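Local coordinates for uncharacterized protein conserved in bacteria (Streptococcus suis, PDB 4FZ4) that probably helps the pathogen attach to host cells as part of a surface antigen, through a domain that probably binds glycosaminoglycans, at residues E105-A108 and H109-D113; K116-A119 and S120-G123; S135-M138 and G139-K142. All coordinates share one frame; numbering follows the deposited sequence.

Contact 1 (E105-A108 and H109-D113); sequences EYNA and HLKQD
Over one face of the Tyr-106 ring lies the CB of Lys-111, a CH-pi contact 3.8 Å from the ring centroid and 21° off its normal; one face of the His-109 imidazole carries the Ala-108 CB, and Glu-105 OE1 sits at that ring's edge, in its plane, 3.4 Å from CD2. This is the C-terminal turn of helix 100-110, where the wider pi-type turn at 106-108 has its evidence in one carbonyl: Tyr-106 O accepts from Leu-110 N at 2.9 Å and from Lys-111 N at 2.8 Å, one donor on each side of the carbonyl plane. The N-H...O angle of the Lys-111 bond is 178°, almost straight. With CG of Tyr-106 anti to the backbone N (chi1 171°), the ring extends along the departing chain and across the base of the Lys-111 side chain. Glu-105 and His-109 are both engaged by helix 123-152, the former through a salt bridge from OE2 to Arg-140, the latter through a hydrogen bond between ND1 and Glu-133 OE1. Beyond the helix, the bent side chain of Gln-112 folds back, its NE2 donating to Leu-110 O at 2.9 Å, while a water accepts from Gln-112 N at 2.8 Å.

Contact 2 (K116-A119 and S120-G123); sequences KSIA and SQEG
Between Ile-118 and Gln-121 the backbone makes a type I beta-turn: their CA atoms are 4.8 Å apart, and phi/psi is -73/-30° at Ala-119 and -98/4° at Ser-120. The one backbone hydrogen bond that spans the turn, from Gln-121 N to Ile-118 O at 3.4 Å, is weak. Just upstream, Ser-117 OG accepts from Ala-119 N at 3.1 Å, which defines an ST turn in the connection from helix 100-110 to helix 123-152. The same hydroxyl oxygen is hydrogen-bonded to Tyr-37 OH, so the turn is joined to helix 36-55. Among the side chains, Ile-118 and Gln-121 cross at about a right angle, CG2 of the isoleucine meeting the amide NE2 of the glutamine at 3.7 Å. Gln-121 reaches this methyl with its chain extended beyond CG. Ile-118 itself is buried against Leu-126 and Tyr-129 of helix 123-152 and Val-82 of helix 66-95, whereas Ser-120 is exposed. The first torsion of Ser-120 sets its hydroxyl between its own N and carbonyl carbon, where OG lies 3.6 Å from Ser-117 O.

Contact 3 (S135-M138 and G139-K142); sequences SEAM and GRIK
Ile-141 N donates to Ala-137 O at 2.9 Å, and the same carbonyl oxygen is approached by the isoleucine side chain, whose CG1 branch runs beside it. Bonds from Gly-139 N to Ser-135 O, Arg-140 N to Glu-136 O and Lys-142 N to Met-138 O, each 3.0 Å long, repeat the four-residue spacing, with N-H...O angles between 151° and 160°. The Arg-140 side chain bends at chi3 (-66°) and turns back along the preceding turn, laying one face of its guanidinium over the backbone: Ala-137 CA stands 3.6 Å over the guanidinium plane, nearer its periphery than its centre. Arg-140 NH1 comes 3.6 Å from Glu-136 CB, and its NH2 lies 3.8 Å from Ala-137 CB. The Glu-136 carboxylate is not the direct ionic partner, its OE1 being 5.1 Å from Arg-140 NH1; NE instead forms a salt bridge with Glu-105 of helix 100-110. Met-138 and Ile-141 are buried against helix 66-95, the methionine on Tyr-85, Gln-88 and Val-89 and the isoleucine on Leu-92. Regular i to i+4 bonding, with buried Ala-137, Met-138 and Ile-141 and exposed Glu-136, Arg-140 and Lys-142, is characteristic of an amphipathic alpha-helix in a helical bundle.

Overall arrangement
From the N terminus the chain runs through helices 3-23, 36-55 and 66-95 before contact 1 closes the last turn of helix 100-110. Contact 2 follows in the connecting segment, and contact 3 lies within helix 123-152. Each joins two segments that directly follow one another, so none closes a long loop, and the three come in series, with no nesting or crossing. Contacts 1 and 2 meet where Gln-112 OE1 probably accepts a hydrogen bond from Ile-118 N at 2.9 Å. Contacts 1 and 3 have centres about 11 Å apart and join helix 100-110 to helix 123-152, with His-109 CB packing on Ala-137 CB. Contacts 2 and 3 do not touch, their nearest atoms being about 9 Å apart.

Contact 1 (E105-A108 and H109-D113)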
loop_
_atom_site.group_PDB
_atom_site.type_symbol
_atom_site.label_atom_id
_atom_site.label_comp_id
_atom_site.label_asym_id
_atom_site.label_seq_id
_atom_site.Cartn_x
_atom_site.Cartn_y
_atom_site.Cartn_z
ATOM N N GLU A 105 17.350 2.453 2.799
ATOM C CA GLU A 105 16.049 2.990 3.192
ATOM C C GLU A 105 15.027 1.864 3.048
ATOM O O GLU A 105 14.239 1.597 3.952
ATOM C CB GLU A 105 15.663 4.177 2.301
ATOM C CG GLU A 105 16.568 5.403 2.437
ATOM C CD GLU A 105 16.240 6.271 3.636
ATOM O OE1 GLU A 105 15.476 5.822 4.516
ATOM O OE2 GLU A 105 16.757 7.407 3.705
ATOM N N TYR A 106 15.073 1.190 1.910
ATOM C CA TYR A 106 14.164 0.087 1.634
ATOM C C TYR A 106 14.210 -0.989 2.725
ATOM O O TYR A 106 13.188 -1.322 3.321
ATOM C CB TYR A 106 14.520 -0.538 0.286
ATOM C CG TYR A 106 13.770 -1.814 0.007
ATOM C CD1 TYR A 106 12.381 -1.816 -0.106
ATOM C CD2 TYR A 106 14.441 -3.029 -0.112
ATOM C CE1 TYR A 106 11.681 -2.990 -0.324
ATOM C CE2 TYR A 106 13.744 -4.217 -0.331
ATOM C CZ TYR A 106 12.368 -4.188 -0.433
ATOM O OH TYR A 106 11.670 -5.356 -0.629
ATOM N N ASN A 107 15.400 -1.525 2.979
ATOM C CA ASN A 107 15.574 -2.576 3.978
ATOM C C ASN A 107 15.170 -2.157 5.378
ATOM O O ASN A 107 14.557 -2.925 6.113
ATOM C CB ASN A 107 17.026 -3.053 4.004
ATOM C CG ASN A 107 17.381 -3.895 2.796
ATOM O OD1 ASN A 107 18.546 -4.215 2.573
ATOM N ND2 ASN A 107 16.378 -4.264 2.012
ATOM N N ALA A 108 15.511 -0.931 5.743
ATOM C CA ALA A 108 15.199 -0.429 7.070
ATOM C C ALA A 108 13.745 -0.014 7.291
ATOM O O ALA A 108 13.210 -0.219 8.370
ATOM C CB ALA A 108 16.109 0.753 7.386
ATOM N N HIS A 109 13.096 0.543 6.271
ATOM C CA HIS A 109 11.746 1.059 6.461
ATOM C C HIS A 109 10.585 0.539 5.628
ATOM O O HIS A 109 9.435 0.733 6.014
ATOM C CB HIS A 109 11.778 2.580 6.304
ATOM C CG HIS A 109 12.796 3.262 7.162
ATOM N ND1 HIS A 109 12.730 3.264 8.540
ATOM C CD2 HIS A 109 13.887 3.997 6.837
ATOM C CE1 HIS A 109 13.735 3.973 9.025
ATOM N NE2 HIS A 109 14.452 4.429 8.012
ATOM N N LEU A 110 10.852 -0.106 4.498
ATOM C CA LEU A 110 9.751 -0.565 3.662
ATOM C C LEU A 110 9.666 -2.061 3.444
ATOM O O LEU A 110 8.569 -2.618 3.420
ATOM C CB LEU A 110 9.800 0.152 2.305
ATOM C CG LEU A 110 9.804 1.687 2.391
ATOM C CD1 LEU A 110 10.469 2.287 1.163
ATOM C CD2 LEU A 110 8.388 2.194 2.566
ATOM N N LYS A 111 10.811 -2.711 3.282
ATOM C CA LYS A 111 10.821 -4.152 3.046
ATOM C C LYS A 111 9.941 -4.884 4.046
ATOM O O LYS A 111 10.076 -4.696 5.248
ATOM C CB LYS A 111 12.244 -4.711 3.112
ATOM C CG LYS A 111 12.305 -6.199 2.820
ATOM C CD LYS A 111 13.725 -6.744 2.806
ATOM C CE LYS A 111 13.701 -8.244 2.523
ATOM N NZ LYS A 111 15.060 -8.838 2.422
ATOM N N GLN A 112 9.043 -5.715 3.525
ATOM C CA GLN A 112 8.119 -6.498 4.339
ATOM C C GLN A 112 8.684 -7.902 4.557
ATOM O O GLN A 112 9.090 -8.570 3.602
ATOM C CB GLN A 112 6.760 -6.606 3.638
ATOM C CG GLN A 112 6.103 -5.271 3.321
ATOM C CD GLN A 112 5.574 -4.575 4.553
ATOM O OE1 GLN A 112 4.702 -5.098 5.249
ATOM N NE2 GLN A 112 6.097 -3.386 4.833
ATOM N N ASP A 113 8.695 -8.343 5.814
ATOM C CA ASP A 113 9.211 -9.665 6.182
ATOM C C ASP A 113 8.436 -10.217 7.365
ATOM O O ASP A 113 7.839 -9.458 8.134
ATOM C CB ASP A 113 10.696 -9.575 6.558
ATOM C CG ASP A 113 11.622 -9.897 5.392
ATOM O OD1 ASP A 113 12.834 -9.608 5.503
ATOM O OD2 ASP A 113 11.149 -10.447 4.370
HETATM O O HOH W 1 8.944 -6.440 0.841
#

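Contact 2 (K116-A119 and S120-G123)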
loop_
_atom_site.group_PDB
_atom_site.type_symbol
_atom_site.label_atom_id
_atom_site.label_comp_id
_atom_site.label_asym_id
_atom_site.label_seq_id
_atom_site.Cartn_x
_atom_site.Cartn_y
_atom_site.Cartn_z
ATOM N N LYS A 116 8.418 -8.211 10.745
ATOM C CA LYS A 116 8.364 -6.792 10.397
ATOM C C LYS A 116 7.549 -6.530 9.129
ATOM O O LYS A 116 8.114 -6.267 8.063
ATOM C CB LYS A 116 9.788 -6.236 10.216
ATOM C CG LYS A 116 9.867 -4.783 9.709
ATOM C CD LYS A 116 9.377 -3.767 10.742
ATOM C CE LYS A 116 9.259 -2.350 10.153
ATOM N NZ LYS A 116 10.539 -1.741 9.641
ATOM N N SER A 117 6.226 -6.616 9.243
ATOM C CA SER A 117 5.329 -6.360 8.115
ATOM C C SER A 117 4.034 -5.770 8.650
ATOM O O SER A 117 3.788 -5.793 9.853
ATOM C CB SER A 117 5.001 -7.646 7.364
ATOM O OG SER A 117 4.071 -8.424 8.095
ATOM N N ILE A 118 3.201 -5.236 7.765
ATOM C CA ILE A 118 1.935 -4.673 8.202
ATOM C C ILE A 118 0.865 -5.751 8.192
ATOM O O ILE A 118 -0.323 -5.450 8.131
ATOM C CB ILE A 118 1.470 -3.508 7.302
ATOM C CG1 ILE A 118 1.307 -3.989 5.854
ATOM C CG2 ILE A 118 2.462 -2.346 7.406
ATOM C CD1 ILE A 118 0.746 -2.925 4.917
ATOM N N ALA A 119 1.289 -7.011 8.246
ATOM C CA ALA A 119 0.336 -8.118 8.259
ATOM C C ALA A 119 -0.321 -8.157 9.638
ATOM O O ALA A 119 -1.472 -8.554 9.785
ATOM C CB ALA A 119 1.057 -9.442 7.979
ATOM N N SER A 120 0.420 -7.717 10.645
ATOM C CA SER A 120 -0.074 -7.714 12.012
ATOM C C SER A 120 -0.623 -6.355 12.437
ATOM O O SER A 120 -1.019 -6.175 13.589
ATOM C CB SER A 120 1.057 -8.123 12.957
ATOM O OG SER A 120 2.202 -7.308 12.750
ATOM N N GLN A 121 -0.655 -5.403 11.510
ATOM C CA GLN A 121 -1.134 -4.068 11.837
ATOM C C GLN A 121 -2.501 -3.695 11.275
ATOM O O GLN A 121 -2.904 -4.132 10.192
ATOM C CB GLN A 121 -0.087 -3.036 11.422
ATOM C CG GLN A 121 1.257 -3.262 12.107
ATOM C CD GLN A 121 2.336 -2.328 11.615
ATOM O OE1 GLN A 121 3.521 -2.558 11.845
ATOM N NE2 GLN A 121 1.934 -1.260 10.941
ATOM N N GLU A 122 -3.204 -2.867 12.037
ATOM C CA GLU A 122 -4.535 -2.425 11.684
ATOM C C GLU A 122 -4.800 -1.052 12.307
ATOM O O GLU A 122 -4.022 -0.574 13.131
ATOM C CB GLU A 122 -5.526 -3.478 12.195
ATOM C CG GLU A 122 -6.994 -3.136 12.103
ATOM C CD GLU A 122 -7.866 -4.384 12.041
ATOM O OE1 GLU A 122 -7.491 -5.407 12.652
ATOM O OE2 GLU A 122 -8.930 -4.338 11.384
ATOM N N GLY A 123 -5.884 -0.412 11.888
ATOM C CA GLY A 123 -6.244 0.885 12.440
ATOM C C GLY A 123 -5.177 1.969 12.481
ATOM O O GLY A 123 -4.456 2.179 11.509
HETATM O O HOH W 2 -2.525 -4.838 7.392
#

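Contact 3 (S135-M138 and G139-K142)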
loop_
_atom_site.group_PDB
_atom_site.type_symbol
_atom_site.label_atom_id
_atom_site.label_comp_id
_atom_site.label_asym_id
_atom_site.label_seq_id
_atom_site.Cartn_x
_atom_site.Cartn_y
_atom_site.Cartn_z
ATOM N N SER A 135 6.238 6.512 4.392
ATOM C CA SER A 135 6.220 7.664 3.495
ATOM C C SER A 135 7.491 8.485 3.582
ATOM O O SER A 135 7.968 9.011 2.572
ATOM C CB SER A 135 5.008 8.554 3.774
ATOM O OG SER A 135 3.817 7.855 3.465
ATOM N N GLU A 136 8.036 8.591 4.791
ATOM C CA GLU A 136 9.271 9.331 5.003
ATOM C C GLU A 136 10.382 8.704 4.167
ATOM O O GLU A 136 11.040 9.381 3.387
ATOM C CB GLU A 136 9.684 9.277 6.478
ATOM C CG GLU A 136 8.624 9.733 7.470
ATOM C CD GLU A 136 8.586 11.229 7.650
ATOM O OE1 GLU A 136 8.804 11.949 6.654
ATOM O OE2 GLU A 136 8.323 11.682 8.786
ATOM N N ALA A 137 10.579 7.399 4.338
ATOM C CA ALA A 137 11.629 6.680 3.623
ATOM C C ALA A 137 11.432 6.750 2.113
ATOM O O ALA A 137 12.399 6.789 1.352
ATOM C CB ALA A 137 11.670 5.232 4.088
ATOM N N MET A 138 10.177 6.766 1.686
ATOM C CA MET A 138 9.865 6.844 0.270
ATOM C C MET A 138 10.335 8.206 -0.248
ATOM O O MET A 138 10.890 8.317 -1.345
ATOM C CB MET A 138 8.361 6.697 0.069
ATOM C CG MET A 138 7.978 6.182 -1.294
ATOM S SD MET A 138 8.752 4.593 -1.634
ATOM C CE MET A 138 8.845 4.683 -3.384
ATOM N N GLY A 139 10.114 9.243 0.559
ATOM C CA GLY A 139 10.531 10.578 0.177
ATOM C C GLY A 139 12.040 10.689 0.050
ATOM O O GLY A 139 12.560 11.251 -0.913
ATOM N N ARG A 140 12.758 10.145 1.021
ATOM C CA ARG A 140 14.209 10.205 0.985
ATOM C C ARG A 140 14.722 9.426 -0.219
ATOM O O ARG A 140 15.627 9.867 -0.919
ATOM C CB ARG A 140 14.789 9.652 2.290
ATOM C CG ARG A 140 14.445 10.528 3.511
ATOM C CD ARG A 140 15.292 10.151 4.736
ATOM N NE ARG A 140 14.974 8.811 5.227
ATOM C CZ ARG A 140 13.998 8.540 6.094
ATOM N NH1 ARG A 140 13.243 9.516 6.580
ATOM N NH2 ARG A 140 13.762 7.284 6.455
ATOM N N ILE A 141 14.129 8.269 -0.470
ATOM C CA ILE A 141 14.539 7.475 -1.611
ATOM C C ILE A 141 14.395 8.319 -2.882
ATOM O O ILE A 141 15.272 8.313 -3.747
ATOM C CB ILE A 141 13.683 6.197 -1.719
ATOM C CG1 ILE A 141 14.135 5.196 -0.661
ATOM C CG2 ILE A 141 13.775 5.607 -3.117
ATOM C CD1 ILE A 141 13.488 3.830 -0.789
ATOM N N LYS A 142 13.296 9.062 -2.975
ATOM C CA LYS A 142 13.053 9.896 -4.139
ATOM C C LYS A 142 14.024 11.064 -4.292
ATOM O O LYS A 142 14.284 11.520 -5.413
ATOM C CB LYS A 142 11.601 10.378 -4.150
ATOM C CG LYS A 142 10.650 9.269 -4.576
ATOM C CD LYS A 142 9.202 9.700 -4.613
ATOM C CE LYS A 142 8.302 8.569 -5.117
ATOM N NZ LYS A 142 6.851 8.920 -4.944
#